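Local structure of alpha-1,3-glucanase (Bacillus circulans, 5ZRU) at residues A[486-491]-A[514-519]; A[539-544]-A[556-561]; A[551-556]-A[573-578]. The protein hydrolyses the alpha-1,3-glycosidic linkages of alpha-1,3-glucan, this chain being the GH87 catalytic unit of a longer secreted enzyme that probably also binds carbohydrate. All blocks are in the same frame, centred on the assembly; numbering follows the deposited sequence.

Interaction 1: A[486-491]-A[514-519]; sequences NVTFTN and VFNNIN
F489 and F515 stack as an offset pair between two rungs of a right-handed parallel beta-helix, the fold of the pectate lyase-like clan. Followed outward, F489 starts with CB 3.6 Å from CD2 of F515. Its CG comes over CE2 of that ring, CD1 presses closest at 3.4 Å from the same CE2, and CE1 meets CZ at 3.6 Å. The planes differ by only 2°, so one ring repeats the other a rung further on; both have CG anti to the carbonyl carbon. V514 O lies at the edge of the F489 ring. The stack runs on, F453 meeting F489 and F553 stacking on F515.

The strands beneath are in parallel register, with V514 N bonded to V487 O, F489 N to V514 O, N516 N to F489 O and N491 N to N516 O. On the opposite face T490 and N516 lie side by side, bridged by a water that accepts from N516 ND2; N516 OD1 in turn takes a bond from N554. At the corner, N491 and N517 both adopt the left-handed helical conformation and lie side by side, pointing the same way, and N517 OD1 accepts from N555 ND2. N491 OD1 rests 3.3 Å from N517 CB, and a second water donates both to this OD1, at 2.7 Å, and to N517 O.

Interaction 2: A[539-544]-A[556-561]; sequences GAAIYT and LTTNDI
I542 and L556 reach toward each other tip to tip across the interior of the beta-helix, CD1 of the isoleucine 4.0 Å from CD2 of the leucine. On L556, CG anti to the backbone N (chi1 169°) carries the branch toward I542. A second apolar meeting lies beside the first: the methyl of A541 faces two side chains of the other segment, with T558 CG2 4.0 Å and I561 CD1 4.1 Å from A541 CB. T558 offers its methyl here because CG2 stands anti to the carbonyl carbon.

The rest is side chain against backbone. I561 lays its CG2 methyl 3.6 Å from A541 N and 4.0 Å from A540 CA, and it also comes near G539 O. The chain turns a corner at D560, and beyond it I561 faces the 539-541 loop.

No hydrogen bond joins the two segments; several polar groups bond outside the pair. The A541 backbone bonds to I502 and L566 on adjacent rungs, A540 N pairs with S500 OG, and D560 forms a salt bridge with K525. The touching parts run nearly opposite ways, 165° apart, since they belong to different faces of the coil. Aliphatic side chains meeting from separate walls in this way form the packed interior of a parallel beta-helix.

Interaction 3: A[551-556]-A[573-578]; sequences ATFNNL and FNLTIQ. With CA (calcium ion), chain K.
Q578 and N554 join side chains at the last strand of the chain: NE2 of the glutamine donates to OD1 of the asparagine at 2.9 Å, with a bent N-H...O angle of 141° and the donor tilted from the carbonyl plane. The two amides lie side by side, planes 33° apart. CG of Q578, set between the backbone N and the carbonyl carbon (chi1 52°), comes 3.2 Å from N554 OD1, and the chain runs on extended to the amide. Its NE2 also passes 3.6 Å from the T552 methyl CG2. Beside this pair the C-terminal carboxylate takes part, its O accepting from N555 N at 3.0 Å.

On the face of A551, F553, L575 and I577, L575 CD1 touches F553 CE1 at 3.6 Å; F573 also brings CE1 and CZ against A551 CB, and past the corner L556 CD2 meets I577 CG2. T576 O sits at the edge of the F553 ring while accepting from F553 N at 2.7 Å. This bond belongs to a parallel ladder that also includes A551 N to N574 O, T576 N to A551 O and Q578 N to F553 O.

Further out, the preceding rung fixes both asparagines: N554 ND2 donates to N516, and N555 ND2 to N517. An alanine in place of N554 would probably leave Q578 NE2 and N516 OD1 without their mates and the glutamine amide freer to turn. N555 OD1 binds a calcium ion at 2.2 Å. With oxygen on the metal and nitrogen on N517, the sense of this amide is set, and the cation is likely to polarise it and make ND2 a stronger donor to N517 OD1.

Overall arrangement
The three contacts lie on the last, overlapping turns of the beta-helix in the D2 part of the catalytic unit. Interaction 1 closes before the other two open, whereas the segments of interactions 2 and 3 alternate along the chain and share L556. The centres of interactions 1 and 3 are about 10 Å apart, those of interactions 2 and 3 about 12 Å, and those of interactions 1 and 2 about 14 Å. Strands 487-495, 513-523, 550-561 and 574-577 follow one another in parallel, linking interactions 1 and 3 along the wall, while interaction 2 spans the interior to strand 542-544. The wall thus continues to the final strand, 574-577, with the interior packed behind it.

Interaction 1: A[486-491]-A[514-519]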
loop_
_atom_site.group_PDB
_atom_site.type_symbol
_atom_site.label_atom_id
_atom_site.label_comp_id
_atom_site.label_asym_id
_atom_site.label_seq_id
_atom_site.Cartn_x
_atom_site.Cartn_y
_atom_site.Cartn_z
ATOM N N ASN A 486 -20.185 15.849 7.552
ATOM C CA ASN A 486 -19.318 16.940 7.085
ATOM C C ASN A 486 -18.165 16.420 6.214
ATOM O O ASN A 486 -16.981 16.471 6.568
ATOM C CB ASN A 486 -18.793 17.771 8.266
ATOM C CG ASN A 486 -19.906 18.485 9.023
ATOM O OD1 ASN A 486 -20.955 18.802 8.458
ATOM N ND2 ASN A 486 -19.680 18.741 10.304
ATOM N N VAL A 487 -18.543 15.935 5.035
ATOM C CA VAL A 487 -17.593 15.387 4.073
ATOM C C VAL A 487 -17.899 15.985 2.709
ATOM O O VAL A 487 -19.064 16.051 2.301
ATOM C CB VAL A 487 -17.642 13.845 4.007
ATOM C CG1 VAL A 487 -16.467 13.330 3.186
ATOM C CG2 VAL A 487 -17.612 13.228 5.400
ATOM N N THR A 488 -16.857 16.428 2.011
ATOM C CA THR A 488 -16.991 16.976 0.669
ATOM C C THR A 488 -16.056 16.222 -0.258
ATOM O O THR A 488 -14.888 16.002 0.086
ATOM C CB THR A 488 -16.660 18.471 0.648
ATOM O OG1 THR A 488 -17.466 19.151 1.616
ATOM C CG2 THR A 488 -16.917 19.067 -0.746
ATOM N N PHE A 489 -16.577 15.825 -1.421
ATOM C CA PHE A 489 -15.821 15.209 -2.506
ATOM C C PHE A 489 -15.875 16.159 -3.690
ATOM O O PHE A 489 -16.968 16.538 -4.125
ATOM C CB PHE A 489 -16.407 13.855 -2.915
ATOM C CG PHE A 489 -16.433 12.841 -1.821
ATOM C CD1 PHE A 489 -17.395 12.892 -0.830
ATOM C CD2 PHE A 489 -15.501 11.818 -1.800
ATOM C CE1 PHE A 489 -17.430 11.948 0.170
ATOM C CE2 PHE A 489 -15.520 10.876 -0.791
ATOM C CZ PHE A 489 -16.487 10.941 0.193
ATOM N N THR A 490 -14.714 16.552 -4.213
ATOM C CA THR A 490 -14.698 17.516 -5.309
ATOM C C THR A 490 -13.698 17.090 -6.377
ATOM O O THR A 490 -12.557 16.751 -6.057
ATOM C CB THR A 490 -14.364 18.918 -4.783
ATOM O OG1 THR A 490 -15.306 19.262 -3.759
ATOM C CG2 THR A 490 -14.449 19.942 -5.915
ATOM N N ASN A 491 -14.115 17.124 -7.644
ATOM C CA ASN A 491 -13.231 16.790 -8.762
ATOM C C ASN A 491 -12.732 15.348 -8.645
ATOM O O ASN A 491 -11.540 15.080 -8.496
ATOM C CB ASN A 491 -12.055 17.772 -8.839
ATOM C CG ASN A 491 -12.464 19.130 -9.381
ATOM O OD1 ASN A 491 -13.224 19.220 -10.352
ATOM N ND2 ASN A 491 -11.955 20.191 -8.764
ATOM N N VAL A 514 -21.404 16.259 0.570
ATOM C CA VAL A 514 -21.503 17.012 -0.679
ATOM C C VAL A 514 -20.513 16.455 -1.691
ATOM O O VAL A 514 -19.345 16.219 -1.360
ATOM C CB VAL A 514 -21.251 18.515 -0.455
ATOM C CG1 VAL A 514 -21.360 19.270 -1.786
ATOM C CG2 VAL A 514 -22.236 19.070 0.573
ATOM N N PHE A 515 -20.978 16.268 -2.928
ATOM C CA PHE A 515 -20.183 15.736 -4.031
ATOM C C PHE A 515 -20.223 16.743 -5.173
ATOM O O PHE A 515 -21.262 16.896 -5.825
ATOM C CB PHE A 515 -20.747 14.403 -4.527
ATOM C CG PHE A 515 -20.524 13.242 -3.610
ATOM C CD1 PHE A 515 -21.371 13.013 -2.534
ATOM C CD2 PHE A 515 -19.497 12.334 -3.863
ATOM C CE1 PHE A 515 -21.179 11.916 -1.706
ATOM C CE2 PHE A 515 -19.304 11.233 -3.045
ATOM C CZ PHE A 515 -20.148 11.032 -1.953
ATOM N N ASN A 516 -19.100 17.404 -5.449
ATOM C CA ASN A 516 -19.058 18.408 -6.506
ATOM C C ASN A 516 -18.140 17.956 -7.636
ATOM O O ASN A 516 -17.062 17.412 -7.385
ATOM C CB ASN A 516 -18.585 19.765 -5.954
ATOM C CG ASN A 516 -19.555 20.352 -4.927
ATOM O OD1 ASN A 516 -20.757 20.103 -4.974
ATOM N ND2 ASN A 516 -19.027 21.117 -3.990
ATOM N N ASN A 517 -18.573 18.170 -8.881
ATOM C CA ASN A 517 -17.742 17.903 -10.063
ATOM C C ASN A 517 -17.272 16.448 -10.090
ATOM O O ASN A 517 -16.078 16.162 -10.179
ATOM C CB ASN A 517 -16.533 18.852 -10.129
ATOM C CG ASN A 517 -16.896 20.312 -9.854
ATOM O OD1 ASN A 517 -17.979 20.780 -10.210
ATOM N ND2 ASN A 517 -15.976 21.039 -9.223
ATOM N N ILE A 518 -18.225 15.523 -10.006
ATOM C CA ILE A 518 -17.953 14.089 -10.055
ATOM C C ILE A 518 -18.215 13.591 -11.470
ATOM O O ILE A 518 -19.262 13.899 -12.057
ATOM C CB ILE A 518 -18.831 13.321 -9.049
ATOM C CG1 ILE A 518 -18.791 13.974 -7.653
ATOM C CG2 ILE A 518 -18.435 11.836 -9.012
ATOM C CD1 ILE A 518 -17.427 14.069 -7.018
ATOM N N ASN A 519 -17.281 12.812 -12.019
ATOM C CA ASN A 519 -17.470 12.152 -13.310
ATOM C C ASN A 519 -17.447 10.646 -13.103
ATOM O O ASN A 519 -16.429 10.091 -12.673
ATOM C CB ASN A 519 -16.392 12.559 -14.316
ATOM C CG ASN A 519 -16.420 14.040 -14.622
ATOM O OD1 ASN A 519 -17.479 14.604 -14.907
ATOM N ND2 ASN A 519 -15.255 14.682 -14.556
HETATM O O HOH W 1 -16.458 21.881 -3.968
HETATM O O HOH W 2 -13.981 17.457 -12.289
#

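Interaction 2: A[539-544]-A[556-561]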
loop_
_atom_site.group_PDB
_atom_site.type_symbol
_atom_site.label_atom_id
_atom_site.label_comp_id
_atom_site.label_asym_id
_atom_site.label_seq_id
_atom_site.Cartn_x
_atom_site.Cartn_y
_atom_site.Cartn_z
ATOM N N GLY A 539 -24.767 -2.750 -11.165
ATOM C CA GLY A 539 -24.088 -1.651 -10.497
ATOM C C GLY A 539 -24.597 -0.308 -10.996
ATOM O O GLY A 539 -24.845 -0.117 -12.190
ATOM N N ALA A 540 -24.752 0.629 -10.068
ATOM C CA ALA A 540 -25.291 1.951 -10.349
ATOM C C ALA A 540 -24.240 3.043 -10.163
ATOM O O ALA A 540 -23.159 2.826 -9.608
ATOM C CB ALA A 540 -26.491 2.241 -9.442
ATOM N N ALA A 541 -24.595 4.251 -10.611
ATOM C CA ALA A 541 -23.782 5.424 -10.292
ATOM C C ALA A 541 -23.836 5.745 -8.803
ATOM O O ALA A 541 -22.804 6.008 -8.175
ATOM C CB ALA A 541 -24.249 6.628 -11.104
ATOM N N ILE A 542 -25.037 5.763 -8.225
ATOM C CA ILE A 542 -25.228 6.057 -6.811
ATOM C C ILE A 542 -26.166 5.014 -6.228
ATOM O O ILE A 542 -27.224 4.737 -6.803
ATOM C CB ILE A 542 -25.797 7.472 -6.588
ATOM C CG1 ILE A 542 -24.910 8.515 -7.281
ATOM C CG2 ILE A 542 -25.936 7.764 -5.102
ATOM C CD1 ILE A 542 -25.535 9.924 -7.341
ATOM N N TYR A 543 -25.805 4.492 -5.060
ATOM C CA TYR A 543 -26.480 3.370 -4.419
ATOM C C TYR A 543 -26.617 3.661 -2.937
ATOM O O TYR A 543 -25.637 4.031 -2.292
ATOM C CB TYR A 543 -25.658 2.088 -4.650
ATOM C CG TYR A 543 -26.053 0.851 -3.873
ATOM C CD1 TYR A 543 -27.365 0.383 -3.869
ATOM C CD2 TYR A 543 -25.087 0.106 -3.202
ATOM C CE1 TYR A 543 -27.710 -0.783 -3.171
ATOM C CE2 TYR A 543 -25.416 -1.051 -2.515
ATOM C CZ TYR A 543 -26.727 -1.491 -2.506
ATOM O OH TYR A 543 -27.035 -2.652 -1.837
ATOM N N THR A 544 -27.821 3.502 -2.385
ATOM C CA THR A 544 -27.957 3.463 -0.938
ATOM C C THR A 544 -28.749 2.226 -0.541
ATOM O O THR A 544 -29.630 1.760 -1.274
ATOM C CB THR A 544 -28.626 4.728 -0.345
ATOM O OG1 THR A 544 -30.051 4.595 -0.391
ATOM C CG2 THR A 544 -28.184 6.016 -1.095
ATOM N N LEU A 556 -22.730 16.614 -11.590
ATOM C CA LEU A 556 -22.451 15.197 -11.750
ATOM C C LEU A 556 -22.576 14.834 -13.223
ATOM O O LEU A 556 -23.547 15.232 -13.879
ATOM C CB LEU A 556 -23.431 14.366 -10.918
ATOM C CG LEU A 556 -23.420 12.859 -11.185
ATOM C CD1 LEU A 556 -22.093 12.247 -10.743
ATOM C CD2 LEU A 556 -24.596 12.195 -10.477
ATOM N N THR A 557 -21.599 14.099 -13.757
ATOM C CA THR A 557 -21.749 13.515 -15.083
ATOM C C THR A 557 -21.671 11.999 -14.990
ATOM O O THR A 557 -20.912 11.460 -14.179
ATOM C CB THR A 557 -20.697 14.010 -16.083
ATOM O OG1 THR A 557 -19.422 13.418 -15.778
ATOM C CG2 THR A 557 -20.595 15.528 -16.060
ATOM N N THR A 558 -22.455 11.311 -15.824
ATOM C CA THR A 558 -22.425 9.856 -15.872
ATOM C C THR A 558 -22.296 9.377 -17.308
ATOM O O THR A 558 -22.589 10.104 -18.265
ATOM C CB THR A 558 -23.674 9.208 -15.244
ATOM O OG1 THR A 558 -24.853 9.622 -15.948
ATOM C CG2 THR A 558 -23.788 9.589 -13.784
ATOM N N ASN A 559 -21.855 8.125 -17.433
ATOM C CA ASN A 559 -21.724 7.444 -18.712
ATOM C C ASN A 559 -21.533 5.959 -18.444
ATOM O O ASN A 559 -20.853 5.592 -17.483
ATOM C CB ASN A 559 -20.538 7.994 -19.517
ATOM C CG ASN A 559 -20.456 7.397 -20.908
ATOM O OD1 ASN A 559 -21.399 7.508 -21.695
ATOM N ND2 ASN A 559 -19.332 6.757 -21.220
ATOM N N ASP A 560 -22.165 5.117 -19.273
ATOM C CA ASP A 560 -21.928 3.667 -19.266
ATOM C C ASP A 560 -22.310 3.042 -17.919
ATOM O O ASP A 560 -21.575 2.230 -17.349
ATOM C CB ASP A 560 -20.467 3.361 -19.631
ATOM C CG ASP A 560 -20.195 1.874 -19.817
ATOM O OD1 ASP A 560 -21.139 1.110 -20.125
ATOM O OD2 ASP A 560 -19.030 1.465 -19.633
ATOM N N ILE A 561 -23.483 3.419 -17.412
ATOM C CA ILE A 561 -23.973 2.923 -16.130
ATOM C C ILE A 561 -24.796 1.657 -16.375
ATOM O O ILE A 561 -25.782 1.681 -17.121
ATOM C CB ILE A 561 -24.805 3.996 -15.408
ATOM C CG1 ILE A 561 -23.992 5.283 -15.259
ATOM C CG2 ILE A 561 -25.274 3.489 -14.034
ATOM C CD1 ILE A 561 -22.629 5.091 -14.554
#

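Interaction 3: A[551-556]-A[573-578]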
loop_
_atom_site.group_PDB
_atom_site.type_symbol
_atom_site.label_atom_id
_atom_site.label_comp_id
_atom_site.label_asym_id
_atom_site.label_seq_id
_atom_site.Cartn_x
_atom_site.Cartn_y
_atom_site.Cartn_z
ATOM N N ALA A 551 -27.547 13.375 0.727
ATOM C CA ALA A 551 -26.329 13.692 -0.012
ATOM C C ALA A 551 -26.692 14.633 -1.151
ATOM O O ALA A 551 -27.750 14.485 -1.768
ATOM C CB ALA A 551 -25.650 12.434 -0.565
ATOM N N THR A 552 -25.809 15.589 -1.433
ATOM C CA THR A 552 -26.033 16.585 -2.473
ATOM C C THR A 552 -24.932 16.479 -3.516
ATOM O O THR A 552 -23.744 16.487 -3.173
ATOM C CB THR A 552 -26.062 18.000 -1.885
ATOM O OG1 THR A 552 -27.132 18.095 -0.939
ATOM C CG2 THR A 552 -26.266 19.035 -2.990
ATOM N N PHE A 553 -25.332 16.359 -4.777
ATOM C CA PHE A 553 -24.421 16.342 -5.910
ATOM C C PHE A 553 -24.614 17.621 -6.713
ATOM O O PHE A 553 -25.751 17.986 -7.036
ATOM C CB PHE A 553 -24.676 15.126 -6.802
ATOM C CG PHE A 553 -24.173 13.827 -6.226
ATOM C CD1 PHE A 553 -24.811 13.234 -5.150
ATOM C CD2 PHE A 553 -23.068 13.198 -6.777
ATOM C CE1 PHE A 553 -24.352 12.034 -4.614
ATOM C CE2 PHE A 553 -22.599 11.992 -6.252
ATOM C CZ PHE A 553 -23.243 11.412 -5.174
ATOM N N ASN A 554 -23.511 18.304 -7.012
ATOM C CA ASN A 554 -23.492 19.431 -7.935
ATOM C C ASN A 554 -22.578 19.072 -9.096
ATOM O O ASN A 554 -21.446 18.636 -8.876
ATOM C CB ASN A 554 -22.989 20.707 -7.250
ATOM C CG ASN A 554 -23.867 21.133 -6.084
ATOM O OD1 ASN A 554 -24.936 21.701 -6.285
ATOM N ND2 ASN A 554 -23.417 20.863 -4.859
ATOM N N ASN A 555 -23.065 19.250 -10.323
ATOM C CA ASN A 555 -22.274 18.981 -11.527
ATOM C C ASN A 555 -21.777 17.533 -11.546
ATOM O O ASN A 555 -20.577 17.248 -11.522
ATOM C CB ASN A 555 -21.094 19.957 -11.653
ATOM C CG ASN A 555 -20.336 19.773 -12.947
ATOM O OD1 ASN A 555 -20.922 19.382 -13.950
ATOM N ND2 ASN A 555 -19.025 20.038 -12.932
ATOM N N LEU A 556 -22.730 16.614 -11.590
ATOM C CA LEU A 556 -22.451 15.197 -11.750
ATOM C C LEU A 556 -22.576 14.834 -13.223
ATOM O O LEU A 556 -23.547 15.232 -13.879
ATOM C CB LEU A 556 -23.431 14.366 -10.918
ATOM C CG LEU A 556 -23.420 12.859 -11.185
ATOM C CD1 LEU A 556 -22.093 12.247 -10.743
ATOM C CD2 LEU A 556 -24.596 12.195 -10.477
ATOM N N PHE A 573 -34.029 8.044 1.735
ATOM C CA PHE A 573 -32.766 8.751 1.560
ATOM C C PHE A 573 -32.977 9.972 0.670
ATOM O O PHE A 573 -33.562 9.864 -0.413
ATOM C CB PHE A 573 -31.723 7.811 0.949
ATOM C CG PHE A 573 -30.325 8.357 0.971
ATOM C CD1 PHE A 573 -29.887 9.223 -0.022
ATOM C CD2 PHE A 573 -29.443 7.997 1.985
ATOM C CE1 PHE A 573 -28.596 9.733 0.001
ATOM C CE2 PHE A 573 -28.154 8.499 2.008
ATOM C CZ PHE A 573 -27.732 9.367 1.019
ATOM N N ASN A 574 -32.487 11.130 1.126
ATOM C CA ASN A 574 -32.689 12.412 0.449
ATOM C C ASN A 574 -31.492 12.702 -0.452
ATOM O O ASN A 574 -30.473 13.227 0.001
ATOM C CB ASN A 574 -32.877 13.528 1.471
ATOM C CG ASN A 574 -33.944 13.205 2.500
ATOM O OD1 ASN A 574 -33.636 12.899 3.661
ATOM N ND2 ASN A 574 -35.204 13.273 2.087
ATOM N N LEU A 575 -31.621 12.387 -1.735
ATOM C CA LEU A 575 -30.558 12.598 -2.714
ATOM C C LEU A 575 -30.920 13.794 -3.583
ATOM O O LEU A 575 -31.978 13.803 -4.217
ATOM C CB LEU A 575 -30.349 11.352 -3.578
ATOM C CG LEU A 575 -29.297 11.403 -4.693
ATOM C CD1 LEU A 575 -27.874 11.501 -4.138
ATOM C CD2 LEU A 575 -29.438 10.212 -5.642
ATOM N N THR A 576 -30.049 14.798 -3.603
ATOM C CA THR A 576 -30.200 15.972 -4.456
ATOM C C THR A 576 -29.138 15.913 -5.544
ATOM O O THR A 576 -27.960 15.701 -5.244
ATOM C CB THR A 576 -30.037 17.260 -3.647
ATOM O OG1 THR A 576 -31.054 17.329 -2.639
ATOM C CG2 THR A 576 -30.129 18.476 -4.560
ATOM N N ILE A 577 -29.546 16.077 -6.800
ATOM C CA ILE A 577 -28.616 16.112 -7.926
ATOM C C ILE A 577 -28.941 17.343 -8.752
ATOM O O ILE A 577 -29.990 17.394 -9.407
ATOM C CB ILE A 577 -28.691 14.846 -8.784
ATOM C CG1 ILE A 577 -28.435 13.628 -7.894
ATOM C CG2 ILE A 577 -27.675 14.913 -9.908
ATOM C CD1 ILE A 577 -28.697 12.357 -8.566
ATOM N N GLN A 578 -28.044 18.323 -8.734
ATOM C CA GLN A 578 -28.302 19.631 -9.331
ATOM C C GLN A 578 -27.051 20.167 -10.036
ATOM O O GLN A 578 -26.010 19.498 -10.098
ATOM C CB GLN A 578 -28.785 20.618 -8.250
ATOM C CG GLN A 578 -27.858 20.685 -7.038
ATOM C CD GLN A 578 -28.405 21.501 -5.886
ATOM O OE1 GLN A 578 -29.594 21.836 -5.839
ATOM N NE2 GLN A 578 -27.536 21.826 -4.944
ATOM O OXT GLN A 578 -27.056 21.278 -10.581
HETATM CA CA CA K . -20.110 19.261 -15.950
#